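Local coordinates for protein RhCC (Rhodococcus jostii, PDB 4U5R) that probably acts as a cofactor-independent oxygenase of the tautomerase superfamily, and can bind magnesium, at residues S125-E128 / K129-K133; A23-S26 / I27-Y31; V32-P35 / R36-V40. The protein carries 1 engineered substitution. All coordinates share one frame; numbering follows the deposited sequence.

Overall arrangement
All three contacts are local, each within one continuous piece of chain: interactions 1 and 2 along a helix, interaction 3 round a 3-10 turn. Interactions 2 and 3 follow each other in the beta-alpha-beta unit: interaction 2 is the last part of helix 14-32, and interaction 3 is the connection leading into strand 40-46. Interaction 1 opens helix 126-134, its centre about 18 Å from the centre of the chain, and packs Trp-131 and Ala-132 onto interaction 3. Interaction 3 is buried and held chiefly by proline and aromatic carbon; interaction 2 has a buried side and a hydrated one; interaction 1 combines a helix N-cap and a sulfur-aromatic contact, with charged residues on the solvent side. Interactions 1 and 2 do not touch.

Interaction 1 of 3, residues S125-E128 / K129-K133; sequences SDME and KLWAK
Met-127 lays its sulfur beside the indole of Trp-131, one turn further along, in a Met-aromatic contact. SD lies 3.6 Å from Trp-131 CD1 and approaches obliquely, 61° off the normal of the five-membered ring. The thioether carbon chain leaves its backbone with CG opposite the amide N (chi1 -174°), then folds at chi2 and chi3, which brings SD to the indole and also to Leu-130 CD2, at 3.8 Å. A flexible, polarisable methionine suits a place between an aromatic and a branched aliphatic neighbour. The buried indole N-H is bonded to Ile-138 O. Beneath this packing, Trp-131 N donates to Met-127 O over 2.9 Å, almost straight at 172°. This is the first turn of helix 126-134, and Ser-125 is its N-cap: OG accepts from Glu-128 N at 3.1 Å, while Lys-129 N reaches Ser-125 O at 3.0 Å. Glu-128 is buried, its carboxylate held by a salt bridge to Arg-71 and a bond from Glu-124 N. The solvent side is looser. Lys-129 runs its aliphatic chain past the backbone, CG 3.4 Å from Ser-125 O, and its NZ stays 4.9 Å from Asp-126 OD1, too far for a salt bridge.

Interaction 2 of 3, residues A23-S26 / I27-Y31; sequences AITS and IYVDY
Asp-30 N donates to Ser-26 O over 2.8 Å at 159°, and a water joins the side chains of the same two residues. That water donates to Asp-30 OD2 at 2.8 Å and, over a longer path, to Ser-26 OG, bridging one helical turn on the outer side. Ser-26 OG also approaches Ala-23 O, at 2.5 Å, so short that the strength of this bond is doubtful; with chi1 at 78° the hydroxyl sits between the backbone N and the carbonyl carbon. A small serine suits this spot: its hydroxyl folds back on its own helix and takes a long bond from the water and a weak one from Lys-89. Asp-30, exposed, can keep its carboxylate hydrated.

The next backbone bond, Val-29 N to Thr-25 O, is 3.1 Å long and nearly straight at 172°. Ile-27 N is held less firmly, by weak bonds to Ala-23 O and Ile-24 O, and Tyr-28 N makes another weak one to Thr-25 O.

Carbon packing takes over away from the hydrated side. Thr-25 CG2 meets Val-29 CG2 at 4.0 Å, the two branched chains passing at a slant; the buried threonine is covered by Val-39 and by Gly-55 of the second subunit, and its hydroxyl bonds to Ser-21 O. On the face toward the sheet, Ile-24 CG2 approaches Tyr-28 CE2 at 4.2 Å, and Ile-27 CB stands above one face of the same ring, toward its rim. Tyrosine suits this inner position because its hydroxyl end still finds polar partners, His-68 and Trp-3. Ile-24 rests on strand 2-8 and Ile-27 on helix 76-90.

The result is an amphipathic helix, the alpha element of the beta-alpha-beta unit of strand 2-8, helix 14-32 and strand 40-46, the motif characteristic of the tautomerase superfamily.

Interaction 3 of 3, residues V32-P35 / R36-V40; sequences VNLP and RFYVV
Pro-35 O accepts from Tyr-38 N over 3.1 Å, a bond that closes a turn of 3-10 helix. The donor stands above the carbonyl plane, 55° out of it and off the lone pairs. Proline suits the start of this turn: its ring restricts phi, and its nitrogen has no hydrogen to offer.

The same proline provides the main hydrophobic surface. Pro-35 CG lies 3.8 Å from the centroid of the Tyr-38 ring, only 13° off the normal, a CH-pi contact over the middle of one face. CD of Pro-35 comes to 3.6 Å from Tyr-38 CE2. Tyr-38 CG is placed opposite its own carbonyl carbon (chi1 -77°), which swings the ring back over Pro-35. Leu-34 CG meets Tyr-38 CD2 at 3.5 Å, the two side chains crossing at about a right angle; leucine suits this buried place, its branched aliphatic end fitting against the tyrosine ring and also touching Tyr-28.

This stretch is the connection from helix 14-32 to strand 40-46 in the beta-alpha-beta unit. The chain leaves the helix through Asn-33, whose positive phi suits an asparagine, and Leu-34 bonds by its backbone to Tyr-28. Helix 126-134 then covers the proline and tyrosine with Trp-131, while Ala-132 touches Pro-35; Trp-113 meets the Tyr-38 ring edge-to-face.

Phe-37 brings CE2 to 3.6 Å from Pro-35 CB, at a slant to the ring. Its CG lies between backbone N and carbonyl carbon, directing the ring back toward the proline. Arg-36 sends its guanidinium elsewhere: NH1 makes a salt bridge with Glu-22 and a hydrogen bond to Gly-54 O of the second subunit, two partners an arginine can serve at once. Val-40 pairs antiparallel with a strand of the second subunit, so the sheet continues across the interface.

Interaction 1 of 3, residues S125-E128 / K129-K133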
loop_
_atom_site.group_PDB
_atom_site.type_symbol
_atom_site.label_atom_id
_atom_site.label_comp_id
_atom_site.label_asym_id
_atom_site.label_seq_id
_atom_site.Cartn_x
_atom_site.Cartn_y
_atom_site.Cartn_z
ATOM N N SER B 125 -26.325 -6.950 -5.442
ATOM C CA SER B 125 -27.330 -7.665 -4.659
ATOM C C SER B 125 -28.289 -6.709 -3.954
ATOM O O SER B 125 -28.003 -5.518 -3.793
ATOM C CB SER B 125 -26.665 -8.560 -3.615
ATOM O OG SER B 125 -26.043 -7.764 -2.613
ATOM N N ASP B 126 -29.425 -7.243 -3.518
ATOM C CA ASP B 126 -30.384 -6.458 -2.761
ATOM C C ASP B 126 -29.756 -5.919 -1.475
ATOM O O ASP B 126 -29.979 -4.774 -1.112
ATOM C CB ASP B 126 -31.630 -7.288 -2.446
ATOM C CG ASP B 126 -32.460 -7.574 -3.684
ATOM O OD1 ASP B 126 -32.454 -6.747 -4.618
ATOM O OD2 ASP B 126 -33.113 -8.630 -3.729
ATOM N N MET B 127 -28.956 -6.730 -0.793
ATOM C CA MET B 127 -28.318 -6.241 0.425
ATOM C C MET B 127 -27.325 -5.116 0.129
ATOM O O MET B 127 -27.219 -4.167 0.907
ATOM C CB MET B 127 -27.615 -7.381 1.166
ATOM C CG MET B 127 -27.034 -6.989 2.529
ATOM S SD MET B 127 -28.190 -6.253 3.715
ATOM C CE MET B 127 -29.487 -7.485 3.741
ATOM N N GLU B 128 -26.609 -5.195 -0.991
ATOM C CA GLU B 128 -25.690 -4.107 -1.312
ATOM C C GLU B 128 -26.470 -2.824 -1.534
ATOM O O GLU B 128 -26.069 -1.762 -1.060
ATOM C CB GLU B 128 -24.831 -4.415 -2.539
ATOM C CG GLU B 128 -23.831 -3.290 -2.836
ATOM C CD GLU B 128 -22.998 -3.545 -4.067
ATOM O OE1 GLU B 128 -23.556 -3.507 -5.184
ATOM O OE2 GLU B 128 -21.786 -3.777 -3.910
ATOM N N LYS B 129 -27.586 -2.933 -2.251
ATOM C CA LYS B 129 -28.454 -1.784 -2.461
ATOM C C LYS B 129 -29.022 -1.231 -1.158
ATOM O O LYS B 129 -29.209 -0.030 -1.022
ATOM C CB LYS B 129 -29.604 -2.141 -3.405
ATOM C CG LYS B 129 -29.178 -2.469 -4.827
ATOM C CD LYS B 129 -30.407 -2.737 -5.697
ATOM C CE LYS B 129 -30.046 -2.967 -7.162
ATOM N NZ LYS B 129 -29.326 -4.254 -7.374
ATOM N N LEU B 130 -29.310 -2.118 -0.208
ATOM C CA LEU B 130 -29.804 -1.719 1.109
ATOM C C LEU B 130 -28.747 -0.969 1.914
ATOM O O LEU B 130 -29.014 0.064 2.533
ATOM C CB LEU B 130 -30.260 -2.958 1.886
ATOM C CG LEU B 130 -31.045 -2.727 3.175
ATOM C CD1 LEU B 130 -32.355 -2.013 2.872
ATOM C CD2 LEU B 130 -31.313 -4.057 3.878
ATOM N N TRP B 131 -27.541 -1.516 1.903
ATOM C CA TRP B 131 -26.402 -0.838 2.497
ATOM C C TRP B 131 -26.201 0.554 1.903
ATOM O O TRP B 131 -25.890 1.495 2.629
ATOM C CB TRP B 131 -25.138 -1.675 2.310
ATOM C CG TRP B 131 -24.954 -2.779 3.300
ATOM C CD1 TRP B 131 -25.929 -3.475 3.966
ATOM C CD2 TRP B 131 -23.706 -3.316 3.738
ATOM N NE1 TRP B 131 -25.356 -4.418 4.794
ATOM C CE2 TRP B 131 -23.993 -4.339 4.673
ATOM C CE3 TRP B 131 -22.370 -3.036 3.430
ATOM C CZ2 TRP B 131 -22.996 -5.075 5.301
ATOM C CZ3 TRP B 131 -21.383 -3.776 4.039
ATOM C CH2 TRP B 131 -21.698 -4.780 4.975
ATOM N N ALA B 132 -26.392 0.686 0.592
ATOM C CA ALA B 132 -26.224 1.984 -0.074
ATOM C C ALA B 132 -27.316 2.972 0.363
ATOM O O ALA B 132 -27.021 4.116 0.731
ATOM C CB ALA B 132 -26.221 1.815 -1.587
ATOM N N LYS B 133 -28.563 2.507 0.370
ATOM C CA LYS B 133 -29.701 3.343 0.739
ATOM C C LYS B 133 -29.599 3.836 2.186
ATOM O O LYS B 133 -29.872 5.005 2.489
ATOM C CB LYS B 133 -31.005 2.558 0.529
ATOM C CG LYS B 133 -32.279 3.366 0.710
ATOM C CD LYS B 133 -33.516 2.497 0.528
ATOM C CE LYS B 133 -33.557 1.378 1.562
ATOM N NZ LYS B 133 -33.559 1.903 2.963
#

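Interaction 2 of 3, residues A23-S26 / I27-Y31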
loop_
_atom_site.group_PDB
_atom_site.type_symbol
_atom_site.label_atom_id
_atom_site.label_comp_id
_atom_site.label_asym_id
_atom_site.label_seq_id
_atom_site.Cartn_x
_atom_site.Cartn_y
_atom_site.Cartn_z
ATOM N N ALA B 23 -16.229 14.370 -4.477
ATOM C CA ALA B 23 -16.096 14.137 -5.911
ATOM C C ALA B 23 -15.621 12.723 -6.213
ATOM O O ALA B 23 -16.113 12.069 -7.139
ATOM C CB ALA B 23 -15.145 15.158 -6.526
ATOM N N ILE B 24 -14.658 12.259 -5.423
ATOM C CA ILE B 24 -14.131 10.908 -5.556
ATOM C C ILE B 24 -15.225 9.879 -5.249
ATOM O O ILE B 24 -15.426 8.938 -6.016
ATOM C CB ILE B 24 -12.919 10.707 -4.631
ATOM C CG1 ILE B 24 -11.737 11.523 -5.158
ATOM C CG2 ILE B 24 -12.563 9.230 -4.525
ATOM C CD1 ILE B 24 -10.629 11.701 -4.152
ATOM N N THR B 25 -15.964 10.107 -4.163
ATOM C CA THR B 25 -17.107 9.262 -3.818
ATOM C C THR B 25 -18.127 9.212 -4.953
ATOM O O THR B 25 -18.662 8.145 -5.270
ATOM C CB THR B 25 -17.791 9.773 -2.538
ATOM O OG1 THR B 25 -16.858 9.715 -1.455
ATOM C CG2 THR B 25 -19.032 8.934 -2.185
ATOM N N SER B 26 -18.386 10.359 -5.583
ATOM C CA SER B 26 -19.372 10.397 -6.672
ATOM C C SER B 26 -19.020 9.465 -7.857
ATOM O O SER B 26 -19.915 8.927 -8.508
ATOM C CB SER B 26 -19.558 11.835 -7.167
ATOM O OG SER B 26 -18.496 12.233 -8.017
ATOM N N ILE B 27 -17.729 9.254 -8.125
ATOM C CA ILE B 27 -17.315 8.260 -9.121
ATOM C C ILE B 27 -17.993 6.907 -8.905
ATOM O O ILE B 27 -18.569 6.325 -9.829
ATOM C CB ILE B 27 -15.784 8.023 -9.116
ATOM C CG1 ILE B 27 -15.025 9.310 -9.450
ATOM C CG2 ILE B 27 -15.418 6.942 -10.119
ATOM C CD1 ILE B 27 -13.502 9.162 -9.392
ATOM N N TYR B 28 -17.927 6.405 -7.678
ATOM C CA TYR B 28 -18.384 5.048 -7.411
ATOM C C TYR B 28 -19.888 4.966 -7.219
ATOM O O TYR B 28 -20.497 3.954 -7.570
ATOM C CB TYR B 28 -17.666 4.479 -6.192
ATOM C CG TYR B 28 -16.172 4.507 -6.369
ATOM C CD1 TYR B 28 -15.520 3.499 -7.076
ATOM C CD2 TYR B 28 -15.412 5.551 -5.849
ATOM C CE1 TYR B 28 -14.144 3.525 -7.256
ATOM C CE2 TYR B 28 -14.036 5.587 -6.025
ATOM C CZ TYR B 28 -13.411 4.573 -6.720
ATOM O OH TYR B 28 -12.044 4.610 -6.880
ATOM N N VAL B 29 -20.479 6.024 -6.668
ATOM C CA VAL B 29 -21.937 6.140 -6.598
ATOM C C VAL B 29 -22.530 6.208 -8.002
ATOM O O VAL B 29 -23.454 5.463 -8.333
ATOM C CB VAL B 29 -22.392 7.389 -5.815
ATOM C CG1 VAL B 29 -23.916 7.529 -5.906
ATOM C CG2 VAL B 29 -21.967 7.314 -4.369
ATOM N N ASP B 30 -21.983 7.091 -8.833
ATOM C CA ASP B 30 -22.552 7.334 -10.157
ATOM C C ASP B 30 -22.360 6.162 -11.111
ATOM O O ASP B 30 -23.262 5.836 -11.884
ATOM C CB ASP B 30 -21.957 8.603 -10.780
ATOM C CG ASP B 30 -22.398 9.861 -10.066
ATOM O OD1 ASP B 30 -23.342 9.765 -9.255
ATOM O OD2 ASP B 30 -21.822 10.945 -10.327
ATOM N N TYR B 31 -21.199 5.519 -11.066
ATOM C CA TYR B 31 -20.901 4.486 -12.056
ATOM C C TYR B 31 -21.261 3.067 -11.622
ATOM O O TYR B 31 -21.434 2.192 -12.471
ATOM C CB TYR B 31 -19.420 4.544 -12.452
ATOM C CG TYR B 31 -19.129 5.592 -13.503
ATOM C CD1 TYR B 31 -18.853 6.905 -13.145
ATOM C CD2 TYR B 31 -19.142 5.269 -14.854
ATOM C CE1 TYR B 31 -18.592 7.868 -14.103
ATOM C CE2 TYR B 31 -18.881 6.227 -15.822
ATOM C CZ TYR B 31 -18.608 7.521 -15.439
ATOM O OH TYR B 31 -18.350 8.476 -16.395
HETATM O O HOH W 1 -19.099 11.130 -11.030
#

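Interaction 3 of 3, residues V32-P35 / R36-V40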
loop_
_atom_site.group_PDB
_atom_site.type_symbol
_atom_site.label_atom_id
_atom_site.label_comp_id
_atom_site.label_asym_id
_atom_site.label_seq_id
_atom_site.Cartn_x
_atom_site.Cartn_y
_atom_site.Cartn_z
ATOM N N VAL B 32 -21.391 2.820 -10.323
ATOM C CA VAL B 32 -21.638 1.449 -9.886
ATOM C C VAL B 32 -22.497 1.367 -8.608
ATOM O O VAL B 32 -22.537 0.329 -7.943
ATOM C CB VAL B 32 -20.283 0.705 -9.697
ATOM C CG1 VAL B 32 -19.599 1.103 -8.394
ATOM C CG2 VAL B 32 -20.459 -0.805 -9.807
ATOM N N ASN B 33 -23.222 2.449 -8.317
ATOM C CA ASN B 33 -24.058 2.597 -7.112
ATOM C C ASN B 33 -23.491 1.879 -5.895
ATOM O O ASN B 33 -24.163 1.097 -5.225
ATOM C CB ASN B 33 -25.496 2.128 -7.368
ATOM C CG ASN B 33 -26.444 2.496 -6.223
ATOM O OD1 ASN B 33 -26.434 3.628 -5.732
ATOM N ND2 ASN B 33 -27.266 1.542 -5.801
ATOM N N LEU B 34 -22.225 2.146 -5.630
ATOM C CA LEU B 34 -21.584 1.664 -4.429
ATOM C C LEU B 34 -22.127 2.446 -3.238
ATOM O O LEU B 34 -22.410 3.644 -3.353
ATOM C CB LEU B 34 -20.068 1.841 -4.538
ATOM C CG LEU B 34 -19.150 0.655 -4.283
ATOM C CD1 LEU B 34 -19.626 -0.526 -5.090
ATOM C CD2 LEU B 34 -17.716 1.020 -4.655
ATOM N N PRO B 35 -22.265 1.778 -2.090
ATOM C CA PRO B 35 -22.558 2.503 -0.851
ATOM C C PRO B 35 -21.508 3.588 -0.644
ATOM O O PRO B 35 -20.315 3.318 -0.848
ATOM C CB PRO B 35 -22.472 1.422 0.230
ATOM C CG PRO B 35 -22.717 0.132 -0.510
ATOM C CD PRO B 35 -22.155 0.319 -1.885
ATOM N N ARG B 36 -21.938 4.792 -0.292
ATOM C CA ARG B 36 -21.013 5.910 -0.204
ATOM C C ARG B 36 -19.901 5.612 0.786
ATOM O O ARG B 36 -18.733 5.937 0.528
ATOM C CB ARG B 36 -21.749 7.191 0.188
ATOM C CG ARG B 36 -22.781 7.648 -0.817
ATOM C CD ARG B 36 -23.520 8.850 -0.269
ATOM N NE ARG B 36 -22.558 9.895 0.043
ATOM C CZ ARG B 36 -22.134 10.788 -0.842
ATOM N NH1 ARG B 36 -21.239 11.698 -0.489
ATOM N NH2 ARG B 36 -22.611 10.768 -2.082
ATOM N N PHE B 37 -20.236 4.961 1.898
ATOM C CA PHE B 37 -19.254 4.764 2.957
ATOM C C PHE B 37 -18.143 3.759 2.603
ATOM O O PHE B 37 -17.160 3.689 3.338
ATOM C CB PHE B 37 -19.927 4.334 4.271
ATOM C CG PHE B 37 -20.522 2.956 4.233
ATOM C CD1 PHE B 37 -19.773 1.844 4.587
ATOM C CD2 PHE B 37 -21.847 2.787 3.886
ATOM C CE1 PHE B 37 -20.338 0.581 4.553
ATOM C CE2 PHE B 37 -22.416 1.524 3.856
ATOM C CZ PHE B 37 -21.655 0.425 4.198
ATOM N N TYR B 38 -18.298 2.992 1.514
ATOM C CA TYR B 38 -17.193 2.181 0.969
ATOM C C TYR B 38 -16.001 3.049 0.572
ATOM O O TYR B 38 -14.855 2.588 0.613
ATOM C CB TYR B 38 -17.604 1.371 -0.272
ATOM C CG TYR B 38 -18.414 0.116 -0.041
ATOM C CD1 TYR B 38 -18.907 -0.205 1.212
ATOM C CD2 TYR B 38 -18.682 -0.743 -1.095
ATOM C CE1 TYR B 38 -19.663 -1.350 1.407
ATOM C CE2 TYR B 38 -19.424 -1.894 -0.911
ATOM C CZ TYR B 38 -19.912 -2.184 0.338
ATOM O OH TYR B 38 -20.664 -3.316 0.514
ATOM N N VAL B 39 -16.267 4.292 0.173
ATOM C CA VAL B 39 -15.208 5.158 -0.352
ATOM C C VAL B 39 -14.472 5.890 0.775
ATOM O O VAL B 39 -14.999 6.820 1.393
ATOM C CB VAL B 39 -15.777 6.183 -1.362
ATOM C CG1 VAL B 39 -14.652 6.861 -2.121
ATOM C CG2 VAL B 39 -16.701 5.495 -2.350
ATOM N N VAL B 40 -13.237 5.462 1.007
ATOM C CA VAL B 40 -12.399 6.021 2.063
ATOM C C VAL B 40 -11.256 6.807 1.414
ATOM O O VAL B 40 -10.554 6.303 0.521
ATOM C CB VAL B 40 -11.845 4.912 2.988
ATOM C CG1 VAL B 40 -10.840 5.479 3.976
ATOM C CG2 VAL B 40 -12.990 4.187 3.711
#